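Local coordinates for protein sarcosine oxidase (Pyrococcus horikoshii, PDB 1Y56) that probably catalyses the dehydrogenation of L-proline as the FAD-binding beta subunit of an L-proline dehydrogenase complex that also contains FMN and ATP, at residues A21-K26 and K72-E77; P222-A227 and D273-Y278. All coordinates share one frame; numbering follows the deposited sequence.

Interaction 1 of 2, residues A21-K26 and K72-E77; sequences AHELAK and KKYSEE
H22 meets Y74 tip to tip in an offset edge-to-face pair, the imidazole edge turned to the phenol face with ring centroids 5.0 Å apart and planes at 81°. CG of the histidine is anti to the backbone N (chi1 162°), which directs the ring toward Y74; NE2 of H22 lies 3.4 Å from CE2 of Y74. F155 meets both rings, so the pair belongs to a larger aromatic cluster. The next residue, E23, has a bent chain that brings OE2 to 3.4 Å from OH of Y74, its carboxylate inclined 72° to the phenol ring; the main partner of this acid is R27, through a salt bridge. About one turn after H22, K26 reaches the same hydroxyl, NZ lying 3.5 Å from OH of Y74 and near the ring plane. Its NZ also stands 4.3 Å from NZ of K73, which makes a long salt bridge, with a weak hydrogen bond, to E77. An alanine in place of Y74 would probably leave the H22 edge without its aromatic face and open a gap between the helices. One tyrosine thus spans helix axes 14.8 Å apart, its hydroxyl lying among charged ends, where E77 is likely to temper the repulsion between the two lysines.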
ATOM      1  N   ALA B  21     -27.167  43.413  14.825  1.00 35.09           N
ATOM      2  CA  ALA B  21     -27.273  42.907  16.184  1.00 35.76           C
ATOM      3  C   ALA B  21     -27.005  44.047  17.141  1.00 36.24           C
ATOM      4  O   ALA B  21     -27.780  44.282  18.064  1.00 36.27           O
ATOM      5  CB  ALA B  21     -26.282  41.800  16.411  1.00 35.66           C
ATOM      6  N   HIS B  22     -25.919  44.769  16.878  1.00 36.94           N
ATOM      7  CA  HIS B  22     -25.476  45.872  17.721  1.00 37.74           C
ATOM      8  C   HIS B  22     -26.571  46.907  17.996  1.00 38.09           C
ATOM      9  O   HIS B  22     -26.771  47.304  19.140  1.00 38.17           O
ATOM     10  CB  HIS B  22     -24.235  46.539  17.129  1.00 37.87           C
ATOM     11  CG  HIS B  22     -23.972  47.900  17.679  1.00 38.49           C
ATOM     12  ND1 HIS B  22     -23.612  48.111  18.992  1.00 38.58           N
ATOM     13  CD2 HIS B  22     -24.038  49.122  17.103  1.00 39.44           C
ATOM     14  CE1 HIS B  22     -23.457  49.405  19.199  1.00 39.07           C
ATOM     15  NE2 HIS B  22     -23.712  50.042  18.071  1.00 39.94           N
ATOM     16  N   GLU B  23     -27.276  47.334  16.953  1.00 38.65           N
ATOM     17  CA  GLU B  23     -28.387  48.265  17.131  1.00 39.35           C
ATOM     18  C   GLU B  23     -29.538  47.647  17.921  1.00 39.30           C
ATOM     19  O   GLU B  23     -30.084  48.278  18.812  1.00 39.52           O
ATOM     20  CB  GLU B  23     -28.901  48.802  15.795  1.00 39.45           C
ATOM     21  CG  GLU B  23     -27.966  49.759  15.084  1.00 41.58           C
ATOM     22  CD  GLU B  23     -27.770  51.103  15.795  1.00 44.28           C
ATOM     23  OE1 GLU B  23     -28.312  51.318  16.906  1.00 43.86           O
ATOM     24  OE2 GLU B  23     -27.048  51.952  15.219  1.00 46.34           O
ATOM     25  N   LEU B  24     -29.899  46.416  17.592  1.00 39.37           N
ATOM     26  CA  LEU B  24     -31.005  45.763  18.256  1.00 39.67           C
ATOM     27  C   LEU B  24     -30.738  45.625  19.750  1.00 40.00           C
ATOM     28  O   LEU B  24     -31.635  45.869  20.571  1.00 39.96           O
ATOM     29  CB  LEU B  24     -31.272  44.389  17.635  1.00 39.67           C
ATOM     30  CG  LEU B  24     -31.962  44.343  16.268  1.00 39.62           C
ATOM     31  CD1 LEU B  24     -31.677  43.014  15.600  1.00 39.62           C
ATOM     32  CD2 LEU B  24     -33.463  44.610  16.354  1.00 38.19           C
ATOM     33  N   ALA B  25     -29.500  45.262  20.087  1.00 40.06           N
ATOM     34  CA  ALA B  25     -29.111  44.992  21.464  1.00 40.28           C
ATOM     35  C   ALA B  25     -29.045  46.251  22.317  1.00 40.64           C
ATOM     36  O   ALA B  25     -29.500  46.253  23.460  1.00 40.77           O
ATOM     37  CB  ALA B  25     -27.795  44.244  21.509  1.00 40.18           C
ATOM     38  N   LYS B  26     -28.485  47.325  21.768  1.00 41.13           N
ATOM     39  CA  LYS B  26     -28.420  48.577  22.517  1.00 41.55           C
ATOM     40  C   LYS B  26     -29.807  49.204  22.621  1.00 41.46           C
ATOM     41  O   LYS B  26     -30.028  50.075  23.454  1.00 42.02           O
ATOM     42  CB  LYS B  26     -27.382  49.563  21.952  1.00 41.48           C
ATOM     43  CG  LYS B  26     -27.806  50.322  20.709  1.00 42.72           C
ATOM     44  CD  LYS B  26     -27.609  51.841  20.861  1.00 45.60           C
ATOM     45  CE  LYS B  26     -26.138  52.271  20.888  1.00 46.97           C
ATOM     46  NZ  LYS B  26     -25.993  53.751  21.079  1.00 47.52           N
ATOM     47  N   LYS B  72     -18.521  58.438  12.549  1.00 35.78           N
ATOM     48  CA  LYS B  72     -17.911  59.420  13.443  1.00 36.34           C
ATOM     49  C   LYS B  72     -18.223  59.114  14.902  1.00 36.31           C
ATOM     50  O   LYS B  72     -17.323  59.097  15.745  1.00 36.53           O
ATOM     51  CB  LYS B  72     -18.351  60.849  13.105  1.00 36.62           C
ATOM     52  CG  LYS B  72     -17.433  61.583  12.106  1.00 38.05           C
ATOM     53  CD  LYS B  72     -17.290  63.080  12.424  1.00 38.40           C
ATOM     54  CE  LYS B  72     -18.557  63.847  12.080  1.00 40.69           C
ATOM     55  NZ  LYS B  72     -18.366  65.323  12.248  1.00 42.28           N
ATOM     56  N   LYS B  73     -19.493  58.855  15.190  1.00 36.11           N
ATOM     57  CA  LYS B  73     -19.943  58.648  16.558  1.00 36.10           C
ATOM     58  C   LYS B  73     -19.295  57.423  17.181  1.00 36.22           C
ATOM     59  O   LYS B  73     -18.636  57.525  18.215  1.00 36.19           O
ATOM     60  CB  LYS B  73     -21.467  58.534  16.584  1.00 36.10           C
ATOM     61  CG  LYS B  73     -22.084  58.149  17.909  1.00 36.24           C
ATOM     62  CD  LYS B  73     -23.515  57.736  17.664  1.00 37.64           C
ATOM     63  CE  LYS B  73     -24.474  58.369  18.651  1.00 40.21           C
ATOM     64  NZ  LYS B  73     -24.549  57.601  19.927  1.00 42.35           N
ATOM     65  N   TYR B  74     -19.475  56.274  16.533  1.00 36.53           N
ATOM     66  CA  TYR B  74     -19.025  54.997  17.075  1.00 36.86           C
ATOM     67  C   TYR B  74     -17.517  54.812  17.024  1.00 37.16           C
ATOM     68  O   TYR B  74     -16.931  54.190  17.899  1.00 36.59           O
ATOM     69  CB  TYR B  74     -19.724  53.856  16.360  1.00 36.71           C
ATOM     70  CG  TYR B  74     -21.178  53.740  16.724  1.00 36.69           C
ATOM     71  CD1 TYR B  74     -22.166  53.865  15.758  1.00 36.88           C
ATOM     72  CD2 TYR B  74     -21.569  53.496  18.040  1.00 36.82           C
ATOM     73  CE1 TYR B  74     -23.517  53.754  16.091  1.00 37.08           C
ATOM     74  CE2 TYR B  74     -22.915  53.377  18.385  1.00 36.90           C
ATOM     75  CZ  TYR B  74     -23.878  53.512  17.403  1.00 36.76           C
ATOM     76  OH  TYR B  74     -25.202  53.399  17.728  1.00 37.22           O
ATOM     77  N   SER B  75     -16.905  55.367  15.982  1.00 38.17           N
ATOM     78  CA  SER B  75     -15.455  55.420  15.828  1.00 38.96           C
ATOM     79  C   SER B  75     -14.759  55.935  17.089  1.00 39.73           C
ATOM     80  O   SER B  75     -13.859  55.286  17.608  1.00 39.91           O
ATOM     81  CB  SER B  75     -15.106  56.303  14.631  1.00 38.63           C
ATOM     82  OG  SER B  75     -13.718  56.337  14.408  1.00 39.72           O
ATOM     83  N   GLU B  76     -15.175  57.101  17.582  1.00 40.72           N
ATOM     84  CA  GLU B  76     -14.512  57.694  18.735  1.00 41.68           C
ATOM     85  C   GLU B  76     -15.089  57.149  20.016  1.00 41.36           C
ATOM     86  O   GLU B  76     -14.375  57.009  21.000  1.00 41.58           O
ATOM     87  CB  GLU B  76     -14.561  59.228  18.705  1.00 42.36           C
ATOM     88  CG  GLU B  76     -15.894  59.865  19.089  1.00 45.75           C
ATOM     89  CD  GLU B  76     -16.227  61.114  18.246  1.00 50.44           C
ATOM     90  OE1 GLU B  76     -17.313  61.707  18.489  1.00 50.96           O
ATOM     91  OE2 GLU B  76     -15.423  61.490  17.340  1.00 51.12           O
ATOM     92  N   GLU B  77     -16.378  56.827  19.993  1.00 41.02           N
ATOM     93  CA  GLU B  77     -17.040  56.306  21.167  1.00 40.56           C
ATOM     94  C   GLU B  77     -16.537  54.911  21.575  1.00 40.01           C
ATOM     95  O   GLU B  77     -16.539  54.593  22.754  1.00 40.25           O
ATOM     96  CB  GLU B  77     -18.548  56.316  20.965  1.00 40.68           C
ATOM     97  CG  GLU B  77     -19.321  56.378  22.265  1.00 42.96           C
ATOM     98  CD  GLU B  77     -20.829  56.283  22.072  1.00 46.01           C
ATOM     99  OE1 GLU B  77     -21.402  57.083  21.292  1.00 46.66           O
ATOM    100  OE2 GLU B  77     -21.446  55.409  22.723  1.00 47.41           O
TER

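Interaction 2 of 2, residues P222-A227 and D273-Y278; sequences PYKHQA and DLTPTY
K224 and D273 form the ionic part of this contact, NZ lying 2.8 Å from OD2 in a salt bridge, the nitrogen coming from above the carboxylate plane. The same ammonium group donates two hydrogen bonds to backbone carbonyls of the loop. O of T275 is met at 2.9 Å from NZ of K224, nearly along the C=O axis, while O of L274 is reached at 3.2 Å from that nitrogen, from above the carbonyl plane. A bend at chi3 (87°) turns CE of the otherwise extended lysine, and the loop curls round the nitrogen beyond it.

Hydrogen bonds of the Q226 side-chain amide make up the second group. Q226 crosses T277 at about a right angle: its OE1 accepts from N of T277 at 2.9 Å, and its NE2 gives a weak, nearly straight bond to OG1 of T277 at 3.3 Å. T277 is the N-cap residue of helix 278-291, and its OG1 also takes a weak bond from N of F280.

Van der Waals contacts fill in around the amide: CG2 of T277 packs 3.5 Å from NE2 of Q226, and CB of P276 touches OE1 of that glutamine; on the loop, R479 of the PH1363 chain packs against T275 and P276.

Three acceptors thus grip one buried lysine, whose charge D273 probably balances, while the glutamine amide holds the helix start to the strand close to both flavins.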
ATOM      1  N   PRO B 222     -22.594  35.710  -6.199  1.00 32.03           N
ATOM      2  CA  PRO B 222     -21.220  36.007  -5.783  1.00 31.40           C
ATOM      3  C   PRO B 222     -20.309  36.203  -6.991  1.00 31.20           C
ATOM      4  O   PRO B 222     -20.287  35.361  -7.899  1.00 31.38           O
ATOM      5  CB  PRO B 222     -20.814  34.759  -4.998  1.00 31.21           C
ATOM      6  CG  PRO B 222     -21.609  33.669  -5.591  1.00 31.47           C
ATOM      7  CD  PRO B 222     -22.914  34.276  -6.047  1.00 31.75           C
ATOM      8  N   TYR B 223     -19.585  37.317  -7.009  1.00 30.94           N
ATOM      9  CA  TYR B 223     -18.593  37.585  -8.050  1.00 30.70           C
ATOM     10  C   TYR B 223     -17.228  37.768  -7.465  1.00 30.25           C
ATOM     11  O   TYR B 223     -17.069  38.320  -6.378  1.00 30.38           O
ATOM     12  CB  TYR B 223     -18.934  38.843  -8.836  1.00 30.99           C
ATOM     13  CG  TYR B 223     -20.025  38.642  -9.842  1.00 32.08           C
ATOM     14  CD1 TYR B 223     -19.725  38.429 -11.192  1.00 32.47           C
ATOM     15  CD2 TYR B 223     -21.367  38.656  -9.447  1.00 32.73           C
ATOM     16  CE1 TYR B 223     -20.737  38.243 -12.124  1.00 33.41           C
ATOM     17  CE2 TYR B 223     -22.381  38.472 -10.363  1.00 33.37           C
ATOM     18  CZ  TYR B 223     -22.064  38.265 -11.697  1.00 34.11           C
ATOM     19  OH  TYR B 223     -23.085  38.080 -12.594  1.00 35.04           O
ATOM     20  N   LYS B 224     -16.234  37.325  -8.211  1.00 29.85           N
ATOM     21  CA  LYS B 224     -14.877  37.432  -7.762  1.00 29.45           C
ATOM     22  C   LYS B 224     -14.322  38.795  -8.098  1.00 28.83           C
ATOM     23  O   LYS B 224     -14.143  39.117  -9.263  1.00 28.45           O
ATOM     24  CB  LYS B 224     -14.024  36.344  -8.397  1.00 29.69           C
ATOM     25  CG  LYS B 224     -12.689  36.171  -7.702  1.00 31.07           C
ATOM     26  CD  LYS B 224     -12.048  34.836  -8.031  1.00 33.61           C
ATOM     27  CE  LYS B 224     -11.215  34.887  -9.303  1.00 34.43           C
ATOM     28  NZ  LYS B 224     -10.446  33.620  -9.417  1.00 35.72           N
ATOM     29  N   HIS B 225     -14.084  39.600  -7.063  1.00 28.70           N
ATOM     30  CA  HIS B 225     -13.262  40.819  -7.176  1.00 28.39           C
ATOM     31  C   HIS B 225     -11.914  40.616  -6.485  1.00 27.68           C
ATOM     32  O   HIS B 225     -11.764  39.691  -5.679  1.00 27.86           O
ATOM     33  CB  HIS B 225     -14.011  42.058  -6.678  1.00 28.34           C
ATOM     34  CG  HIS B 225     -14.989  42.594  -7.685  1.00 30.31           C
ATOM     35  ND1 HIS B 225     -16.202  41.983  -7.943  1.00 31.21           N
ATOM     36  CD2 HIS B 225     -14.914  43.652  -8.531  1.00 31.39           C
ATOM     37  CE1 HIS B 225     -16.840  42.655  -8.888  1.00 31.00           C
ATOM     38  NE2 HIS B 225     -16.082  43.673  -9.259  1.00 31.83           N
ATOM     39  N   GLN B 226     -10.928  41.432  -6.838  1.00 26.72           N
ATOM     40  CA  GLN B 226      -9.568  41.227  -6.342  1.00 26.26           C
ATOM     41  C   GLN B 226      -8.899  42.494  -5.808  1.00 26.05           C
ATOM     42  O   GLN B 226      -9.318  43.617  -6.109  1.00 26.39           O
ATOM     43  CB  GLN B 226      -8.691  40.574  -7.415  1.00 26.04           C
ATOM     44  CG  GLN B 226      -9.085  39.133  -7.764  1.00 25.90           C
ATOM     45  CD  GLN B 226      -8.136  38.495  -8.763  1.00 26.72           C
ATOM     46  OE1 GLN B 226      -6.990  38.188  -8.433  1.00 28.34           O
ATOM     47  NE2 GLN B 226      -8.602  38.300  -9.993  1.00 25.57           N
ATOM     48  N   ALA B 227      -7.863  42.310  -4.997  1.00 25.46           N
ATOM     49  CA  ALA B 227      -7.106  43.438  -4.476  1.00 24.95           C
ATOM     50  C   ALA B 227      -5.613  43.152  -4.444  1.00 24.56           C
ATOM     51  O   ALA B 227      -5.184  41.997  -4.492  1.00 24.56           O
ATOM     52  CB  ALA B 227      -7.623  43.865  -3.090  1.00 24.70           C
ATOM     53  N   ASP B 273     -15.407  30.775  -6.154  1.00 33.74           N
ATOM     54  CA  ASP B 273     -13.948  30.642  -6.199  1.00 33.67           C
ATOM     55  C   ASP B 273     -13.257  31.909  -5.680  1.00 33.35           C
ATOM     56  O   ASP B 273     -13.610  33.020  -6.087  1.00 33.56           O
ATOM     57  CB  ASP B 273     -13.528  30.356  -7.656  1.00 34.05           C
ATOM     58  CG  ASP B 273     -12.023  30.478  -7.896  1.00 34.63           C
ATOM     59  OD1 ASP B 273     -11.241  29.891  -7.121  1.00 36.02           O
ATOM     60  OD2 ASP B 273     -11.624  31.146  -8.878  1.00 34.68           O
ATOM     61  N   LEU B 274     -12.304  31.755  -4.765  1.00 32.66           N
ATOM     62  CA  LEU B 274     -11.378  32.853  -4.479  1.00 32.11           C
ATOM     63  C   LEU B 274     -10.125  32.646  -5.344  1.00 31.81           C
ATOM     64  O   LEU B 274     -10.258  32.339  -6.540  1.00 31.89           O
ATOM     65  CB  LEU B 274     -11.091  33.000  -2.983  1.00 31.99           C
ATOM     66  CG  LEU B 274     -12.204  33.655  -2.124  1.00 32.33           C
ATOM     67  CD1 LEU B 274     -13.150  34.536  -2.949  1.00 32.04           C
ATOM     68  CD2 LEU B 274     -13.016  32.670  -1.274  1.00 30.87           C
ATOM     69  N   THR B 275      -8.928  32.789  -4.788  1.00 30.80           N
ATOM     70  CA  THR B 275      -7.688  32.568  -5.592  1.00 30.46           C
ATOM     71  C   THR B 275      -7.441  33.623  -6.701  1.00 29.74           C
ATOM     72  O   THR B 275      -8.161  33.695  -7.708  1.00 29.43           O
ATOM     73  CB  THR B 275      -7.516  31.093  -6.186  1.00 30.44           C
ATOM     74  OG1 THR B 275      -8.323  30.931  -7.349  1.00 29.27           O
ATOM     75  CG2 THR B 275      -7.865  29.990  -5.153  1.00 30.89           C
ATOM     76  N   PRO B 276      -6.423  34.462  -6.493  1.00 29.06           N
ATOM     77  CA  PRO B 276      -6.112  35.541  -7.411  1.00 28.83           C
ATOM     78  C   PRO B 276      -5.627  35.072  -8.782  1.00 28.52           C
ATOM     79  O   PRO B 276      -5.245  33.921  -8.945  1.00 28.74           O
ATOM     80  CB  PRO B 276      -5.017  36.312  -6.676  1.00 29.13           C
ATOM     81  CG  PRO B 276      -4.471  35.381  -5.684  1.00 28.80           C
ATOM     82  CD  PRO B 276      -5.546  34.459  -5.312  1.00 28.68           C
ATOM     83  N   THR B 277      -5.640  35.975  -9.755  1.00 27.99           N
ATOM     84  CA  THR B 277      -5.268  35.631 -11.117  1.00 27.37           C
ATOM     85  C   THR B 277      -4.125  36.511 -11.628  1.00 27.25           C
ATOM     86  O   THR B 277      -4.044  37.685 -11.289  1.00 27.21           O
ATOM     87  CB  THR B 277      -6.502  35.712 -12.065  1.00 27.28           C
ATOM     88  OG1 THR B 277      -6.739  37.068 -12.465  1.00 26.98           O
ATOM     89  CG2 THR B 277      -7.745  35.169 -11.371  1.00 26.44           C
ATOM     90  N   TYR B 278      -3.258  35.941 -12.463  1.00 27.34           N
ATOM     91  CA  TYR B 278      -2.176  36.683 -13.154  1.00 27.26           C
ATOM     92  C   TYR B 278      -2.642  37.896 -13.960  1.00 27.20           C
ATOM     93  O   TYR B 278      -1.929  38.904 -14.025  1.00 27.62           O
ATOM     94  CB  TYR B 278      -1.378  35.750 -14.071  1.00 26.95           C
ATOM     95  CG  TYR B 278      -0.360  36.442 -14.952  1.00 26.41           C
ATOM     96  CD1 TYR B 278       0.823  36.951 -14.419  1.00 25.68           C
ATOM     97  CD2 TYR B 278      -0.577  36.584 -16.331  1.00 25.87           C
ATOM     98  CE1 TYR B 278       1.757  37.589 -15.231  1.00 25.21           C
ATOM     99  CE2 TYR B 278       0.354  37.209 -17.152  1.00 24.78           C
ATOM    100  CZ  TYR B 278       1.520  37.707 -16.595  1.00 25.57           C
ATOM    101  OH  TYR B 278       2.448  38.332 -17.395  1.00 25.67           O
TER

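Overall arrangement
From the N terminus, the chain runs through strand 8-11 into helix 15-26 of the nucleotide-binding fold, and interaction 1 closes the first loop when helix 58-78 comes back to it. The chain then builds much of the rest of the subunit before interaction 2 closes a second loop, joining strand 221-230 of the large mixed sheet to the segment leading into helix 278-291. The two loops follow in series, neither nested nor crossing. The centres of interactions 1 and 2 are about 32 Å apart, on opposite sides of the chain's centre, and the contacts do not touch. Interaction 1 joins two helices, with the H22 side chain about 12 Å from FAD, whereas interaction 2 lies beside both flavins and borders the PH1363 chain.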